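Local coordinates for protein aldehyde dehydrogenase 12 (Zea mays, PDB 6D97) that oxidises L-glutamate gamma-semialdehyde to glutamate with NAD+ as cofactor, the last step of proline catabolism in plants, at residues Q46-G51 and L237-G242; E203-Q208 and I229-M234. All coordinates share one frame; numbering follows the deposited sequence.

Contact 1 (Q46-G51 and L237-G242); sequences QNFVQG and LLHDCG
F48 offers one face of its ring to the imidazole of H239, whose CE1 sits above that face, displaced toward the rim, 3.4 Å from F48 CZ. The adjoining NE2 of H239 lies 3.6 Å from F48 CE2, so the histidine meets the phenylalanine with the CE1–NE2 end of its ring, the far end from its own CB. The planes are inclined at 43° and the ring centroids are 4.5 Å apart, an oblique aromatic pair. The two side chains approach from opposite directions: F48 reaches out from strand 43-49 with CG anti to its backbone N (chi1 -167°), while H239 projects from the last turn of helix 229-240. No hydrogen bond joins the two segments, and the contact rests on these two rings. It links the small N-terminal sheet to the end of a helix of the Rossmann-type NAD-binding domain, in a partly buried position about 23 Å from the centre of the chain to that of the contact. The helix stops just beyond H239 in a Schellman motif, in which G242 takes a positive phi of 113° and its N bonds to H239 O at 3.1 Å. On the strand side, F48 also makes an edge-to-face pair with W53 of strand 52-54, and its backbone is hydrogen-bonded to F250 of strand 249-251. Replacing F48 by an alanine would probably open a gap beneath the imidazole, leaving H239 freer to turn and W53 without its aromatic mate.

Contact 2 (E203-Q208 and I229-M234); sequences EIPLLQ and IVMEQM
M231 lays its CG against the CB–CG edge of P205 and carries its sulfur on to the backbone of L206. The approach of M231 CG to P205 CG, 3.4 Å, is a close fit for two carbons, with the methionine chain slanting across the proline ring. The bend at chi2 (-47°) sets M231 SD 3.9 Å from L206 N, and a second bend at chi3 (-71°) turns M231 CE toward L206 CA, 4.1 Å away. E232 faces another way and forms a salt bridge with R236, one turn further along its own helix. Q233 likewise turns from this interface, accepting a hydrogen bond from T31 N. One turn after M231, M234 returns to the contact: its CE rests against the forked end of L206, 3.9 Å from L206 CD1 and 4.0 Å from L206 CD2, the two side chains meeting at about a right angle. The packing is buried and apolar, and the axes of segments 203-208 and 229-234 approach to 10.1 Å at 39°, running broadly in the same direction. P205 and M231 both also touch L221 and V223 of strand 218-223, which lies between the two helices in sequence. Neighbouring helices on one face of a parallel sheet, joined through such a strand, are characteristic of the Rossmann-type NAD-binding domain.

Overall arrangement
Helix 229-240 serves both contacts, its first half packing on helix 203-214 in contact 2 and its C-terminal end meeting strand 43-49 in contact 1. Their centres are 12 Å apart, and they touch directly: E232 OE1 probably accepts a hydrogen bond from Q46 N at 2.8 Å, while L238 CD1 packs on L206 CD1 at 4.0 Å. Contact 2 is deeper and nearer the cofactor. The side chain of P205 is about 4 Å from that of T196, an NAD-binding residue, and about 9 Å from the bound NAD. Contact 1 is more peripheral, the F48 side chain being about 12 Å from that of NAD-binding K222.

Contact 1 (Q46-G51 and L237-G242)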
loop_
_atom_site.group_PDB
_atom_site.type_symbol
_atom_site.label_atom_id
_atom_site.label_comp_id
_atom_site.label_asym_id
_atom_site.label_seq_id
_atom_site.Cartn_x
_atom_site.Cartn_y
_atom_site.Cartn_z
ATOM N N GLN A 46 -27.431 -13.563 -29.689
ATOM C CA GLN A 46 -26.613 -13.076 -30.786
ATOM C C GLN A 46 -25.201 -12.780 -30.309
ATOM O O GLN A 46 -24.921 -12.678 -29.111
ATOM C CB GLN A 46 -27.230 -11.821 -31.410
ATOM C CG GLN A 46 -28.626 -12.034 -31.965
ATOM C CD GLN A 46 -29.217 -10.770 -32.542
ATOM O OE1 GLN A 46 -29.876 -10.003 -31.841
ATOM N NE2 GLN A 46 -28.973 -10.536 -33.826
ATOM N N ASN A 47 -24.312 -12.640 -31.279
ATOM C CA ASN A 47 -22.972 -12.149 -31.023
ATOM C C ASN A 47 -22.950 -10.631 -31.141
ATOM O O ASN A 47 -23.835 -10.015 -31.738
ATOM C CB ASN A 47 -21.971 -12.769 -32.000
ATOM C CG ASN A 47 -22.106 -14.278 -32.094
ATOM O OD1 ASN A 47 -21.713 -15.008 -31.180
ATOM N ND2 ASN A 47 -22.668 -14.756 -33.203
ATOM N N PHE A 48 -21.921 -10.030 -30.554
ATOM C CA PHE A 48 -21.648 -8.610 -30.714
ATOM C C PHE A 48 -20.200 -8.463 -31.148
ATOM O O PHE A 48 -19.289 -8.888 -30.428
ATOM C CB PHE A 48 -21.903 -7.842 -29.415
ATOM C CG PHE A 48 -21.929 -6.352 -29.585
ATOM C CD1 PHE A 48 -23.078 -5.716 -30.020
ATOM C CD2 PHE A 48 -20.812 -5.588 -29.297
ATOM C CE1 PHE A 48 -23.111 -4.347 -30.170
ATOM C CE2 PHE A 48 -20.840 -4.219 -29.444
ATOM C CZ PHE A 48 -21.989 -3.598 -29.885
ATOM N N VAL A 49 -19.987 -7.874 -32.320
ATOM C CA VAL A 49 -18.644 -7.724 -32.864
ATOM C C VAL A 49 -18.626 -6.499 -33.763
ATOM O O VAL A 49 -19.601 -6.207 -34.463
ATOM C CB VAL A 49 -18.197 -8.994 -33.619
ATOM C CG1 VAL A 49 -19.006 -9.179 -34.894
ATOM C CG2 VAL A 49 -16.715 -8.942 -33.931
ATOM N N GLN A 50 -17.508 -5.778 -33.716
ATOM C CA GLN A 50 -17.305 -4.559 -34.493
ATOM C C GLN A 50 -18.457 -3.575 -34.303
ATOM O O GLN A 50 -18.837 -2.853 -35.228
ATOM C CB GLN A 50 -17.092 -4.887 -35.974
ATOM C CG GLN A 50 -16.245 -6.136 -36.198
ATOM C CD GLN A 50 -15.147 -5.925 -37.213
ATOM O OE1 GLN A 50 -14.238 -5.122 -37.001
ATOM N NE2 GLN A 50 -15.225 -6.642 -38.327
ATOM N N GLY A 51 -19.030 -3.553 -33.100
ATOM C CA GLY A 51 -19.988 -2.538 -32.708
ATOM C C GLY A 51 -21.448 -2.819 -32.993
ATOM O O GLY A 51 -22.269 -1.910 -32.831
ATOM N N LEU A 237 -27.789 -4.025 -21.341
ATOM C CA LEU A 237 -27.877 -3.066 -20.246
ATOM C C LEU A 237 -26.635 -2.186 -20.198
ATOM O O LEU A 237 -26.733 -0.960 -20.064
ATOM C CB LEU A 237 -28.075 -3.812 -18.922
ATOM C CG LEU A 237 -28.205 -3.102 -17.564
ATOM C CD1 LEU A 237 -28.742 -4.104 -16.541
ATOM C CD2 LEU A 237 -26.897 -2.472 -17.051
ATOM N N LEU A 238 -25.453 -2.800 -20.299
ATOM C CA LEU A 238 -24.212 -2.034 -20.214
ATOM C C LEU A 238 -24.114 -1.014 -21.341
ATOM O O LEU A 238 -23.627 0.105 -21.134
ATOM C CB LEU A 238 -23.011 -2.980 -20.231
ATOM C CG LEU A 238 -22.740 -3.755 -18.940
ATOM C CD1 LEU A 238 -21.735 -4.872 -19.171
ATOM C CD2 LEU A 238 -22.243 -2.801 -17.860
ATOM N N HIS A 239 -24.569 -1.382 -22.542
ATOM C CA HIS A 239 -24.605 -0.422 -23.640
ATOM C C HIS A 239 -25.532 0.742 -23.318
ATOM O O HIS A 239 -25.202 1.901 -23.593
ATOM C CB HIS A 239 -25.041 -1.112 -24.932
ATOM C CG HIS A 239 -23.976 -1.957 -25.558
ATOM N ND1 HIS A 239 -24.257 -3.129 -26.225
ATOM C CD2 HIS A 239 -22.633 -1.800 -25.622
ATOM C CE1 HIS A 239 -23.134 -3.657 -26.674
ATOM N NE2 HIS A 239 -22.132 -2.871 -26.323
ATOM N N ASP A 240 -26.693 0.455 -22.723
ATOM C CA ASP A 240 -27.586 1.521 -22.286
ATOM C C ASP A 240 -26.962 2.388 -21.202
ATOM O O ASP A 240 -27.364 3.546 -21.046
ATOM C CB ASP A 240 -28.905 0.937 -21.780
ATOM C CG ASP A 240 -29.806 0.478 -22.907
ATOM O OD1 ASP A 240 -29.435 0.691 -24.082
ATOM O OD2 ASP A 240 -30.879 -0.092 -22.621
ATOM N N CYS A 241 -25.996 1.859 -20.456
ATOM C CA CYS A 241 -25.323 2.613 -19.409
ATOM C C CYS A 241 -24.062 3.309 -19.902
ATOM O O CYS A 241 -23.390 3.976 -19.109
ATOM C CB CYS A 241 -24.986 1.695 -18.229
ATOM S SG CYS A 241 -26.430 1.076 -17.341
ATOM N N GLY A 242 -23.723 3.171 -21.182
ATOM C CA GLY A 242 -22.641 3.933 -21.772
ATOM C C GLY A 242 -21.432 3.129 -22.192
ATOM O O GLY A 242 -20.447 3.731 -22.638
#

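Contact 2 (E203-Q208 and I229-M234)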
loop_
_atom_site.group_PDB
_atom_site.type_symbol
_atom_site.label_atom_id
_atom_site.label_comp_id
_atom_site.label_asym_id
_atom_site.label_seq_id
_atom_site.Cartn_x
_atom_site.Cartn_y
_atom_site.Cartn_z
ATOM N N GLU A 203 -22.234 -13.567 -12.757
ATOM C CA GLU A 203 -21.243 -13.039 -11.821
ATOM C C GLU A 203 -19.826 -13.157 -12.370
ATOM O O GLU A 203 -19.067 -12.183 -12.364
ATOM C CB GLU A 203 -21.359 -13.767 -10.482
ATOM C CG GLU A 203 -20.370 -13.310 -9.429
ATOM C CD GLU A 203 -20.522 -14.084 -8.134
ATOM O OE1 GLU A 203 -21.619 -14.630 -7.891
ATOM O OE2 GLU A 203 -19.546 -14.154 -7.360
ATOM N N ILE A 204 -19.447 -14.342 -12.837
ATOM C CA ILE A 204 -18.076 -14.570 -13.293
ATOM C C ILE A 204 -17.788 -13.748 -14.548
ATOM O O ILE A 204 -16.827 -12.964 -14.547
ATOM C CB ILE A 204 -17.798 -16.064 -13.524
ATOM C CG1 ILE A 204 -17.888 -16.841 -12.211
ATOM C CG2 ILE A 204 -16.442 -16.247 -14.180
ATOM C CD1 ILE A 204 -17.764 -18.335 -12.389
ATOM N N PRO A 205 -18.569 -13.870 -15.633
ATOM C CA PRO A 205 -18.231 -13.087 -16.837
ATOM C C PRO A 205 -18.315 -11.581 -16.642
ATOM O O PRO A 205 -17.455 -10.857 -17.158
ATOM C CB PRO A 205 -19.242 -13.590 -17.878
ATOM C CG PRO A 205 -20.328 -14.221 -17.095
ATOM C CD PRO A 205 -19.699 -14.785 -15.885
ATOM N N LEU A 206 -19.316 -11.082 -15.909
ATOM C CA LEU A 206 -19.439 -9.635 -15.729
ATOM C C LEU A 206 -18.246 -9.064 -14.973
ATOM O O LEU A 206 -17.701 -8.022 -15.357
ATOM C CB LEU A 206 -20.738 -9.291 -14.999
ATOM C CG LEU A 206 -20.877 -7.829 -14.556
ATOM C CD1 LEU A 206 -20.974 -6.909 -15.762
ATOM C CD2 LEU A 206 -22.067 -7.630 -13.629
ATOM N N LEU A 207 -17.825 -9.736 -13.899
ATOM C CA LEU A 207 -16.761 -9.195 -13.057
ATOM C C LEU A 207 -15.415 -9.222 -13.771
ATOM O O LEU A 207 -14.604 -8.302 -13.608
ATOM C CB LEU A 207 -16.690 -9.968 -11.740
ATOM C CG LEU A 207 -17.511 -9.424 -10.566
ATOM C CD1 LEU A 207 -18.979 -9.271 -10.925
ATOM C CD2 LEU A 207 -17.349 -10.307 -9.336
ATOM N N GLN A 208 -15.153 -10.264 -14.566
ATOM C CA GLN A 208 -13.914 -10.294 -15.337
ATOM C C GLN A 208 -13.989 -9.352 -16.532
ATOM O O GLN A 208 -12.982 -8.740 -16.910
ATOM C CB GLN A 208 -13.599 -11.723 -15.790
ATOM C CG GLN A 208 -13.450 -12.733 -14.657
ATOM C CD GLN A 208 -12.139 -12.599 -13.896
ATOM O OE1 GLN A 208 -11.377 -11.651 -14.100
ATOM N NE2 GLN A 208 -11.866 -13.559 -13.016
ATOM N N ILE A 229 -27.184 -16.387 -22.725
ATOM C CA ILE A 229 -28.277 -15.431 -22.864
ATOM C C ILE A 229 -28.209 -14.385 -21.764
ATOM O O ILE A 229 -28.588 -13.226 -21.971
ATOM C CB ILE A 229 -29.638 -16.163 -22.873
ATOM C CG1 ILE A 229 -30.749 -15.228 -23.354
ATOM C CG2 ILE A 229 -29.975 -16.722 -21.493
ATOM C CD1 ILE A 229 -32.024 -15.951 -23.773
ATOM N N VAL A 230 -27.691 -14.763 -20.593
ATOM C CA VAL A 230 -27.672 -13.854 -19.451
ATOM C C VAL A 230 -26.727 -12.692 -19.719
ATOM O O VAL A 230 -27.109 -11.520 -19.626
ATOM C CB VAL A 230 -27.281 -14.608 -18.170
ATOM C CG1 VAL A 230 -27.139 -13.635 -17.012
ATOM C CG2 VAL A 230 -28.312 -15.679 -17.861
ATOM N N MET A 231 -25.472 -13.003 -20.061
ATOM C CA MET A 231 -24.515 -11.942 -20.353
ATOM C C MET A 231 -24.919 -11.147 -21.581
ATOM O O MET A 231 -24.583 -9.963 -21.686
ATOM C CB MET A 231 -23.112 -12.515 -20.540
ATOM C CG MET A 231 -22.307 -12.554 -19.269
ATOM S SD MET A 231 -22.342 -11.019 -18.317
ATOM C CE MET A 231 -21.354 -9.953 -19.359
ATOM N N GLU A 232 -25.634 -11.771 -22.519
ATOM C CA GLU A 232 -26.131 -11.028 -23.670
ATOM C C GLU A 232 -27.076 -9.921 -23.225
ATOM O O GLU A 232 -26.963 -8.772 -23.669
ATOM C CB GLU A 232 -26.823 -11.979 -24.648
ATOM C CG GLU A 232 -26.851 -11.466 -26.077
ATOM C CD GLU A 232 -28.249 -11.354 -26.640
ATOM O OE1 GLU A 232 -28.491 -11.893 -27.738
ATOM O OE2 GLU A 232 -29.107 -10.728 -25.985
ATOM N N GLN A 233 -28.005 -10.248 -22.323
ATOM C CA GLN A 233 -28.882 -9.231 -21.749
ATOM C C GLN A 233 -28.093 -8.225 -20.923
ATOM O O GLN A 233 -28.384 -7.024 -20.951
ATOM C CB GLN A 233 -29.964 -9.896 -20.898
ATOM C CG GLN A 233 -30.816 -10.890 -21.665
ATOM C CD GLN A 233 -31.538 -10.251 -22.833
ATOM O OE1 GLN A 233 -32.336 -9.332 -22.659
ATOM N NE2 GLN A 233 -31.254 -10.730 -24.036
ATOM N N MET A 234 -27.086 -8.695 -20.183
ATOM C CA MET A 234 -26.281 -7.781 -19.377
ATOM C C MET A 234 -25.516 -6.799 -20.257
ATOM O O MET A 234 -25.370 -5.621 -19.906
ATOM C CB MET A 234 -25.324 -8.573 -18.487
ATOM C CG MET A 234 -24.534 -7.707 -17.527
ATOM S SD MET A 234 -25.601 -6.877 -16.339
ATOM C CE MET A 234 -24.570 -5.479 -15.921
#